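Local coordinates for DUF5063 domain-containing protein (Bacteroides fragilis, PDB 3NRH) that is of unknown function but folds as a predominantly alpha-helical protein of the DUF5063 family whose assembly contains two copies of the chain, at residues 50-53 / 54-57; 14-17 / 18-21; 72-75 / 76-80; 151-154 / 155-159. All coordinates share one frame; numbering follows the deposited sequence.

Contact 1 (50-53 / 54-57); sequences YLKA and SMLP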
loop_
_atom_site.group_PDB
_atom_site.type_symbol
_atom_site.label_atom_id
_atom_site.label_comp_id
_atom_site.label_asym_id
_atom_site.label_seq_id
_atom_site.Cartn_x
_atom_site.Cartn_y
_atom_site.Cartn_z
ATOM N N TYR A 50 0.891 5.366 -3.396
ATOM C CA TYR A 50 1.933 4.483 -3.906
ATOM C C TYR A 50 1.525 3.933 -5.275
ATOM O O TYR A 50 2.316 3.926 -6.224
ATOM C CB TYR A 50 2.163 3.313 -2.942
ATOM C CG TYR A 50 3.339 2.451 -3.337
ATOM C CD1 TYR A 50 4.622 2.730 -2.871
ATOM C CD2 TYR A 50 3.179 1.400 -4.239
ATOM C CE1 TYR A 50 5.724 1.983 -3.298
ATOM C CE2 TYR A 50 4.271 0.653 -4.677
ATOM C CZ TYR A 50 5.539 0.952 -4.205
ATOM O OH TYR A 50 6.617 0.237 -4.672
ATOM N N LEU A 51 0.287 3.461 -5.364
ATOM C CA LEU A 51 -0.228 2.907 -6.607
ATOM C C LEU A 51 -0.185 3.920 -7.749
ATOM O O LEU A 51 0.289 3.614 -8.840
ATOM C CB LEU A 51 -1.659 2.417 -6.398
ATOM C CG LEU A 51 -2.404 1.884 -7.622
ATOM C CD1 LEU A 51 -1.636 0.740 -8.254
ATOM C CD2 LEU A 51 -3.800 1.425 -7.190
ATOM N N LYS A 52 -0.685 5.125 -7.504
ATOM C CA LYS A 52 -0.685 6.152 -8.543
ATOM C C LYS A 52 0.730 6.558 -8.955
ATOM O O LYS A 52 0.987 6.834 -10.127
ATOM C CB LYS A 52 -1.493 7.371 -8.075
ATOM C CG LYS A 52 -2.977 7.082 -7.893
ATOM C CD LYS A 52 -3.586 6.496 -9.169
ATOM C CE LYS A 52 -5.001 5.983 -8.952
ATOM N NZ LYS A 52 -5.513 5.258 -10.154
ATOM N N ALA A 53 1.655 6.587 -8.000
ATOM C CA ALA A 53 3.034 6.937 -8.319
ATOM C C ALA A 53 3.634 5.840 -9.200
ATOM O O ALA A 53 4.358 6.121 -10.157
ATOM C CB ALA A 53 3.847 7.085 -7.043
ATOM N N SER A 54 3.313 4.590 -8.876
ATOM C CA SER A 54 3.819 3.442 -9.621
ATOM C C SER A 54 3.279 3.388 -11.044
ATOM O O SER A 54 3.886 2.770 -11.915
ATOM C CB SER A 54 3.443 2.139 -8.904
ATOM O OG SER A 54 3.975 2.102 -7.591
HETATM N N MSE A 55 2.141 4.035 -11.275
HETATM C CA MSE A 55 1.516 4.034 -12.595
HETATM C C MSE A 55 1.862 5.227 -13.472
HETATM O O MSE A 55 1.371 5.340 -14.600
HETATM C CB MSE A 55 -0.001 3.941 -12.442
HETATM C CG MSE A 55 -0.450 2.623 -11.837
HETATM SE SE MSE A 55 -2.359 2.546 -11.573
HETATM C CE MSE A 55 -2.904 2.199 -13.399
ATOM N N LEU A 56 2.707 6.114 -12.960
ATOM C CA LEU A 56 3.110 7.295 -13.711
ATOM C C LEU A 56 3.884 6.921 -14.964
ATOM O O LEU A 56 4.546 5.886 -15.009
ATOM C CB LEU A 56 3.973 8.205 -12.837
ATOM C CG LEU A 56 3.224 8.952 -11.730
ATOM C CD1 LEU A 56 4.205 9.718 -10.859
ATOM C CD2 LEU A 56 2.214 9.900 -12.360
ATOM N N PRO A 57 3.787 7.750 -16.013
ATOM C CA PRO A 57 4.510 7.466 -17.255
ATOM C C PRO A 57 5.960 7.916 -17.110
ATOM O O PRO A 57 6.300 8.645 -16.177
ATOM C CB PRO A 57 3.743 8.282 -18.288
ATOM C CG PRO A 57 3.335 9.488 -17.509
ATOM C CD PRO A 57 2.866 8.888 -16.189
HETATM O O HOH W 1 6.348 0.419 -7.513
#
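S54 grips the carbonyl of Y50 twice, and the two donors reach that oxygen from opposite faces of the carbonyl plane. S54 N donates to Y50 O at 2.9 Å as the last regular turn of helix 35-54 closes. The hydroxyl comes from above the plane: with OG beside its own backbone N (chi1 -59°) it folds back to donate to Y50 O at 2.8 Å. OG also lies obliquely to the Y50 ring and accepts from a water that in turn hydrogen-bonds Y50 OH, so the tyrosine and serine side chains are joined by a solvent bridge; Y50 OH has H165 of the second subunit as a further partner. Past S54, M55 N is shared weakly between L51 O and K52 O, whereas L56 N turns to A53 O at 3.3 Å, above that carbonyl plane. The side chains of L51 and selenomethionine M55 lie side by side, pointing the same way, with SE 3.8 Å from L51 CD1. K52 sends NZ to a salt bridge with E15 on helix 11-28. Acceptors thus shift gradually to i-3 (K52 O, A53 O), and S54 OG, donating to Y50 O and accepting from the water, finishes the turn with a polar side chain.

Contact 2 (14-17 / 18-21); sequences IEFV and TVAA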
loop_
_atom_site.group_PDB
_atom_site.type_symbol
_atom_site.label_atom_id
_atom_site.label_comp_id
_atom_site.label_asym_id
_atom_site.label_seq_id
_atom_site.Cartn_x
_atom_site.Cartn_y
_atom_site.Cartn_z
ATOM N N ILE A 14 -2.730 12.978 -13.988
ATOM C CA ILE A 14 -3.875 13.651 -13.374
ATOM C C ILE A 14 -4.340 12.956 -12.094
ATOM O O ILE A 14 -4.563 13.605 -11.071
ATOM C CB ILE A 14 -5.067 13.716 -14.359
ATOM C CG1 ILE A 14 -4.637 14.446 -15.632
ATOM C CG2 ILE A 14 -6.262 14.412 -13.704
ATOM C CD1 ILE A 14 -4.084 15.831 -15.386
ATOM N N GLU A 15 -4.492 11.638 -12.148
ATOM C CA GLU A 15 -4.929 10.900 -10.972
ATOM C C GLU A 15 -3.892 10.983 -9.856
ATOM O O GLU A 15 -4.249 10.997 -8.681
ATOM C CB GLU A 15 -5.213 9.441 -11.324
ATOM C CG GLU A 15 -6.328 9.278 -12.341
ATOM C CD GLU A 15 -6.906 7.880 -12.353
ATOM O OE1 GLU A 15 -6.120 6.908 -12.378
ATOM O OE2 GLU A 15 -8.150 7.756 -12.343
ATOM N N PHE A 16 -2.614 11.038 -10.220
ATOM C CA PHE A 16 -1.558 11.152 -9.215
ATOM C C PHE A 16 -1.675 12.519 -8.535
ATOM O O PHE A 16 -1.590 12.624 -7.310
ATOM C CB PHE A 16 -0.175 11.014 -9.858
ATOM C CG PHE A 16 0.962 11.172 -8.884
ATOM C CD1 PHE A 16 1.135 10.263 -7.842
ATOM C CD2 PHE A 16 1.844 12.241 -8.992
ATOM C CE1 PHE A 16 2.176 10.422 -6.919
ATOM C CE2 PHE A 16 2.885 12.410 -8.078
ATOM C CZ PHE A 16 3.050 11.498 -7.040
ATOM N N VAL A 17 -1.874 13.564 -9.331
ATOM C CA VAL A 17 -2.007 14.910 -8.782
ATOM C C VAL A 17 -3.146 14.951 -7.767
ATOM O O VAL A 17 -3.000 15.525 -6.687
ATOM C CB VAL A 17 -2.253 15.958 -9.901
ATOM C CG1 VAL A 17 -2.648 17.298 -9.294
ATOM C CG2 VAL A 17 -0.978 16.132 -10.737
ATOM N N THR A 18 -4.270 14.323 -8.104
ATOM C CA THR A 18 -5.422 14.295 -7.208
ATOM C C THR A 18 -5.118 13.655 -5.850
ATOM O O THR A 18 -5.427 14.233 -4.806
ATOM C CB THR A 18 -6.602 13.564 -7.865
ATOM O OG1 THR A 18 -6.959 14.251 -9.068
ATOM C CG2 THR A 18 -7.809 13.533 -6.927
ATOM N N VAL A 19 -4.510 12.473 -5.841
ATOM C CA VAL A 19 -4.210 11.837 -4.560
ATOM C C VAL A 19 -3.087 12.576 -3.833
ATOM O O VAL A 19 -3.080 12.647 -2.606
ATOM C CB VAL A 19 -3.831 10.342 -4.728
ATOM C CG1 VAL A 19 -2.595 10.206 -5.593
ATOM C CG2 VAL A 19 -3.618 9.701 -3.352
ATOM N N ALA A 20 -2.140 13.125 -4.591
ATOM C CA ALA A 20 -1.030 13.865 -3.994
ATOM C C ALA A 20 -1.575 15.073 -3.221
ATOM O O ALA A 20 -1.144 15.358 -2.104
ATOM C CB ALA A 20 -0.057 14.324 -5.079
ATOM N N ALA A 21 -2.529 15.777 -3.820
ATOM C CA ALA A 21 -3.126 16.940 -3.172
ATOM C C ALA A 21 -3.924 16.512 -1.941
ATOM O O ALA A 21 -3.890 17.179 -0.903
ATOM C CB ALA A 21 -4.032 17.691 -4.160
#
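F16 and V19 share one side of helix 11-28, but they approach loosely: V19 CG1 stands 4.4 Å from F16 CD1, oblique to the ring. V19 is closer to the backbone, because CG1 sits between its own N and carbonyl carbon (chi1 61°) and is pressed to 3.1 Å from F16 O. With chi1 at 178° setting CG opposite the backbone N, the phenylalanine ring packs against L49, K52 and A53 of helix 35-54, and V19 meets L49 there too. A20 follows F16 with its methyl 3.2 Å from F16 O, and together with V17 it looks onto helix 112-131, where A20 touches I123 and I127 while V17 touches F126 and F130. On the exposed side, T18 OG1 lies beside its own backbone N and may donate to I14 O at 3.2 Å, although another acceptor is within reach of the same proton. The main chain is regular, with N-H groups of T18, V19, A20 and A21 bonded to the carbonyls four residues earlier, the shortest being A20 N to F16 O at 2.8 Å. The helix thus satisfies these N-H groups itself and K52 holds the E15 carboxylate, while hydrocarbon side chains face helices 35-54 and 112-131.

Contact 3 (72-75 / 76-80); sequences TEEI and YEVLR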
loop_
_atom_site.group_PDB
_atom_site.type_symbol
_atom_site.label_atom_id
_atom_site.label_comp_id
_atom_site.label_asym_id
_atom_site.label_seq_id
_atom_site.Cartn_x
_atom_site.Cartn_y
_atom_site.Cartn_z
ATOM N N THR A 72 9.950 24.731 3.224
ATOM C CA THR A 72 11.069 25.381 3.887
ATOM C C THR A 72 11.321 24.603 5.177
ATOM O O THR A 72 10.534 23.726 5.539
ATOM C CB THR A 72 10.728 26.838 4.254
ATOM O OG1 THR A 72 9.639 26.855 5.187
ATOM C CG2 THR A 72 10.338 27.620 3.009
ATOM N N GLU A 73 12.409 24.912 5.871
ATOM C CA GLU A 73 12.711 24.217 7.119
ATOM C C GLU A 73 11.579 24.408 8.129
ATOM O O GLU A 73 11.222 23.482 8.859
ATOM C CB GLU A 73 14.024 24.739 7.713
ATOM C CG GLU A 73 14.473 24.009 8.971
ATOM C CD GLU A 73 14.624 22.513 8.760
ATOM O OE1 GLU A 73 15.318 22.111 7.803
ATOM O OE2 GLU A 73 14.053 21.737 9.555
ATOM N N GLU A 74 11.016 25.610 8.167
ATOM C CA GLU A 74 9.934 25.920 9.100
ATOM C C GLU A 74 8.675 25.108 8.792
ATOM O O GLU A 74 8.032 24.569 9.696
ATOM C CB GLU A 74 9.612 27.416 9.049
ATOM C CG GLU A 74 8.605 27.883 10.089
ATOM C CD GLU A 74 9.075 27.645 11.516
ATOM O OE1 GLU A 74 10.290 27.769 11.774
ATOM O OE2 GLU A 74 8.225 27.348 12.384
ATOM N N ILE A 75 8.323 25.039 7.511
ATOM C CA ILE A 75 7.156 24.279 7.073
ATOM C C ILE A 75 7.350 22.820 7.482
ATOM O O ILE A 75 6.452 22.198 8.047
ATOM C CB ILE A 75 6.994 24.348 5.529
ATOM C CG1 ILE A 75 6.521 25.743 5.110
ATOM C CG2 ILE A 75 6.018 23.276 5.044
ATOM C CD1 ILE A 75 5.153 26.112 5.658
ATOM N N TYR A 76 8.536 22.291 7.193
ATOM C CA TYR A 76 8.866 20.900 7.501
ATOM C C TYR A 76 8.824 20.604 8.997
ATOM O O TYR A 76 8.219 19.623 9.427
ATOM C CB TYR A 76 10.260 20.553 6.960
ATOM C CG TYR A 76 10.713 19.138 7.284
ATOM C CD1 TYR A 76 10.409 18.074 6.436
ATOM C CD2 TYR A 76 11.423 18.867 8.453
ATOM C CE1 TYR A 76 10.802 16.772 6.743
ATOM C CE2 TYR A 76 11.820 17.570 8.773
ATOM C CZ TYR A 76 11.507 16.528 7.915
ATOM O OH TYR A 76 11.898 15.249 8.220
ATOM N N GLU A 77 9.474 21.450 9.789
ATOM C CA GLU A 77 9.515 21.253 11.235
ATOM C C GLU A 77 8.162 21.360 11.919
ATOM O O GLU A 77 7.836 20.561 12.802
ATOM C CB GLU A 77 10.494 22.243 11.873
ATOM C CG GLU A 77 11.944 21.857 11.681
ATOM C CD GLU A 77 12.272 20.528 12.338
ATOM O OE1 GLU A 77 12.105 20.415 13.571
ATOM O OE2 GLU A 77 12.695 19.598 11.624
ATOM N N VAL A 78 7.370 22.345 11.522
ATOM C CA VAL A 78 6.057 22.521 12.116
ATOM C C VAL A 78 5.184 21.301 11.838
ATOM O O VAL A 78 4.479 20.821 12.726
ATOM C CB VAL A 78 5.366 23.795 11.579
ATOM C CG1 VAL A 78 3.953 23.888 12.122
ATOM C CG2 VAL A 78 6.169 25.032 11.988
ATOM N N LEU A 79 5.240 20.794 10.608
ATOM C CA LEU A 79 4.448 19.623 10.246
ATOM C C LEU A 79 4.908 18.397 11.022
ATOM O O LEU A 79 4.089 17.657 11.570
ATOM C CB LEU A 79 4.554 19.330 8.748
ATOM C CG LEU A 79 3.880 18.025 8.296
ATOM C CD1 LEU A 79 2.383 18.094 8.550
ATOM C CD2 LEU A 79 4.155 17.792 6.824
ATOM N N ARG A 80 6.219 18.174 11.058
ATOM C CA ARG A 80 6.758 17.023 11.771
ATOM C C ARG A 80 6.324 17.024 13.230
ATOM O O ARG A 80 5.873 16.003 13.757
ATOM C CB ARG A 80 8.284 17.002 11.689
ATOM C CG ARG A 80 8.916 15.828 12.437
ATOM C CD ARG A 80 10.448 15.901 12.421
ATOM N NE ARG A 80 10.959 17.068 13.140
ATOM C CZ ARG A 80 10.903 17.223 14.459
ATOM N NH1 ARG A 80 10.357 16.282 15.223
ATOM N NH2 ARG A 80 11.393 18.322 15.018
#
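E73 and E77 run side by side at the start of helix 73-87, pointing the same way, with their carboxylate planes 32° apart. E73 OE2 comes within 3.0 Å of E77 CG and 3.3 Å of E77 OE2. Two acceptors so close would probably repel each other if both groups are charged, and the positive charge of R80 may ease this: its NH2 forms a salt bridge with E77 OE1 at 2.6 Å, met on the syn side and nearly in the guanidinium plane, while NE adds a weak bond to OE2. E74 and V78 instead meet at a slant. The E74 chain bends at chi2 (61°) and brings OE2 to 3.1 Å from V78 CG2, a contact of carboxylate with methyl on the solvent side. T72 is the N-cap, its OG1 accepting from I75 N at 3.2 Å, and T72 O receives Y76 N in the first turn. The packed side belongs to Y76 and L79. The tyrosine ring has E77 OE2 at its edge, in plane, and E73 OE2 placed obliquely; its hydroxyl is hydrogen-bonded to D118. E73, E74 and V78 occupy the solvent side, whereas L79 is buried and Y76 partly so. Y76 lies on E114, A117 and Q121 and L79 on Y120, all of helix 112-131, while I75 touches Y70 and Y76 touches V71 of the preceding loop.

Contact 4 (151-154 / 155-159); sequences LLWG and QKLVN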
loop_
_atom_site.group_PDB
_atom_site.type_symbol
_atom_site.label_atom_id
_atom_site.label_comp_id
_atom_site.label_asym_id
_atom_site.label_seq_id
_atom_site.Cartn_x
_atom_site.Cartn_y
_atom_site.Cartn_z
ATOM N N LEU A 151 14.149 6.611 -5.578
ATOM C CA LEU A 151 15.352 6.882 -4.809
ATOM C C LEU A 151 15.113 6.929 -3.309
ATOM O O LEU A 151 15.986 6.544 -2.534
ATOM C CB LEU A 151 15.982 8.210 -5.235
ATOM C CG LEU A 151 16.571 8.342 -6.638
ATOM C CD1 LEU A 151 17.144 9.744 -6.791
ATOM C CD2 LEU A 151 17.656 7.293 -6.861
ATOM N N LEU A 152 13.942 7.393 -2.880
ATOM C CA LEU A 152 13.727 7.483 -1.444
ATOM C C LEU A 152 12.310 7.516 -0.883
ATOM O O LEU A 152 12.012 6.762 0.044
ATOM C CB LEU A 152 14.498 8.691 -0.904
ATOM C CG LEU A 152 14.647 8.799 0.616
ATOM C CD1 LEU A 152 15.397 7.581 1.146
ATOM C CD2 LEU A 152 15.399 10.080 0.970
ATOM N N TRP A 153 11.442 8.372 -1.422
ATOM C CA TRP A 153 10.085 8.500 -0.887
ATOM C C TRP A 153 9.254 7.217 -0.915
ATOM O O TRP A 153 8.516 6.938 0.031
ATOM C CB TRP A 153 9.345 9.668 -1.583
ATOM C CG TRP A 153 7.911 9.380 -1.991
ATOM C CD1 TRP A 153 6.943 8.764 -1.241
ATOM C CD2 TRP A 153 7.307 9.664 -3.253
ATOM N NE1 TRP A 153 5.787 8.638 -1.963
ATOM C CE2 TRP A 153 5.979 9.184 -3.201
ATOM C CE3 TRP A 153 7.757 10.278 -4.427
ATOM C CZ2 TRP A 153 5.104 9.295 -4.275
ATOM C CZ3 TRP A 153 6.885 10.387 -5.490
ATOM C CH2 TRP A 153 5.576 9.898 -5.407
ATOM N N GLY A 154 9.364 6.448 -1.993
ATOM C CA GLY A 154 8.613 5.210 -2.090
ATOM C C GLY A 154 8.881 4.259 -0.933
ATOM O O GLY A 154 7.951 3.667 -0.383
ATOM N N GLN A 155 10.149 4.107 -0.560
ATOM C CA GLN A 155 10.503 3.212 0.537
ATOM C C GLN A 155 9.982 3.761 1.864
ATOM O O GLN A 155 9.505 3.007 2.707
ATOM C CB GLN A 155 12.019 3.017 0.610
ATOM C CG GLN A 155 12.459 1.902 1.564
ATOM C CD GLN A 155 12.061 0.518 1.075
ATOM O OE1 GLN A 155 12.407 0.118 -0.040
ATOM N NE2 GLN A 155 11.335 -0.223 1.910
ATOM N N LYS A 156 10.070 5.074 2.047
ATOM C CA LYS A 156 9.581 5.685 3.278
ATOM C C LYS A 156 8.077 5.462 3.411
ATOM O O LYS A 156 7.571 5.245 4.509
ATOM C CB LYS A 156 9.890 7.182 3.294
ATOM C CG LYS A 156 11.372 7.498 3.428
ATOM C CD LYS A 156 11.623 8.994 3.403
ATOM C CE LYS A 156 13.110 9.317 3.525
ATOM N NZ LYS A 156 13.695 8.821 4.799
ATOM N N LEU A 157 7.371 5.500 2.284
ATOM C CA LEU A 157 5.930 5.297 2.274
ATOM C C LEU A 157 5.574 3.879 2.735
ATOM O O LEU A 157 4.729 3.701 3.614
ATOM C CB LEU A 157 5.370 5.562 0.860
ATOM C CG LEU A 157 3.843 5.502 0.690
ATOM C CD1 LEU A 157 3.439 6.189 -0.601
ATOM C CD2 LEU A 157 3.364 4.055 0.685
ATOM N N VAL A 158 6.217 2.866 2.157
ATOM C CA VAL A 158 5.915 1.493 2.555
ATOM C C VAL A 158 6.322 1.210 4.004
ATOM O O VAL A 158 5.627 0.478 4.716
ATOM C CB VAL A 158 6.575 0.465 1.607
ATOM C CG1 VAL A 158 5.948 0.568 0.223
ATOM C CG2 VAL A 158 8.064 0.699 1.525
ATOM N N ASN A 159 7.433 1.793 4.447
ATOM C CA ASN A 159 7.883 1.601 5.827
ATOM C C ASN A 159 6.857 2.206 6.779
ATOM O O ASN A 159 6.525 1.619 7.810
ATOM C CB ASN A 159 9.238 2.275 6.074
ATOM C CG ASN A 159 10.382 1.585 5.357
ATOM O OD1 ASN A 159 10.274 0.429 4.953
ATOM N ND2 ASN A 159 11.496 2.294 5.212
#
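Chi1 of L152 (-168°) carries CG away from its backbone N and alongside its carbonyl, and chi1 of K156 (-69°) with an extended chain beyond it lays CE over that leucine carbon. The two side chains cross obliquely; the modelled 3.3 Å between K156 CE and L152 CG is unusually short for two carbons and may be doubtful in detail. The bend at chi4 then only redirects NZ, which has a long, weak ion pair with D118 of helix 112-131. On the buried side W153 and L157 lie side by side, pointing the same way. Chi1 of W153 (136°), off the usual staggered positions, orients the indole so that L157 CD1 meets it at its edge, near the ring plane, 3.7 Å from W153 NE1; L157 CB is 4.1 Å from W153 CD1. W153 also touches I119 and I123 of helix 112-131 and meets F149 edge-to-face.

The helix widens into a pi-type turn at 151-153. L152 O takes K156 N at 3.3 Å, in the carbonyl plane, and a weak bond from Q155 N; L157 N then reaches W153 O at 2.9 Å and V158 N reaches G154 O. Farther along, Q155 NE2 donates to N159 OD1, coming from above the carbonyl plane of the asparagine amide. W153 and L157 thus pack within the chain, whereas Q155, V158 and N159 reach the second subunit, and the indole N-H is left buried against hydrocarbon with no acceptor in the model.

Contacts 1, 2 and 4 meet where helices 11-28, 35-54 and 135-169 come together. The salt bridge from K52 NZ to E15 OE1, 2.8 Å, ties contact 1 to contact 2, and L56 CD2 packs on F16 CB at 3.6 Å. W153 joins all three: its CH2 lies 3.4 Å from F16 CZ and 3.7 Å from A53 CB. Contacts 1 and 4, with centres about 13 Å apart, also meet through Y50 and V158, and both touch the second subunit. Contact 3 stands apart, its nearest atoms about 8 Å from contact 4, 11 Å from contact 2 and 16 Å from contact 1; D118 of helix 112-131 nevertheless bonds Y76 OH of contact 3 and has a long, weak ion pair with K156 of contact 4.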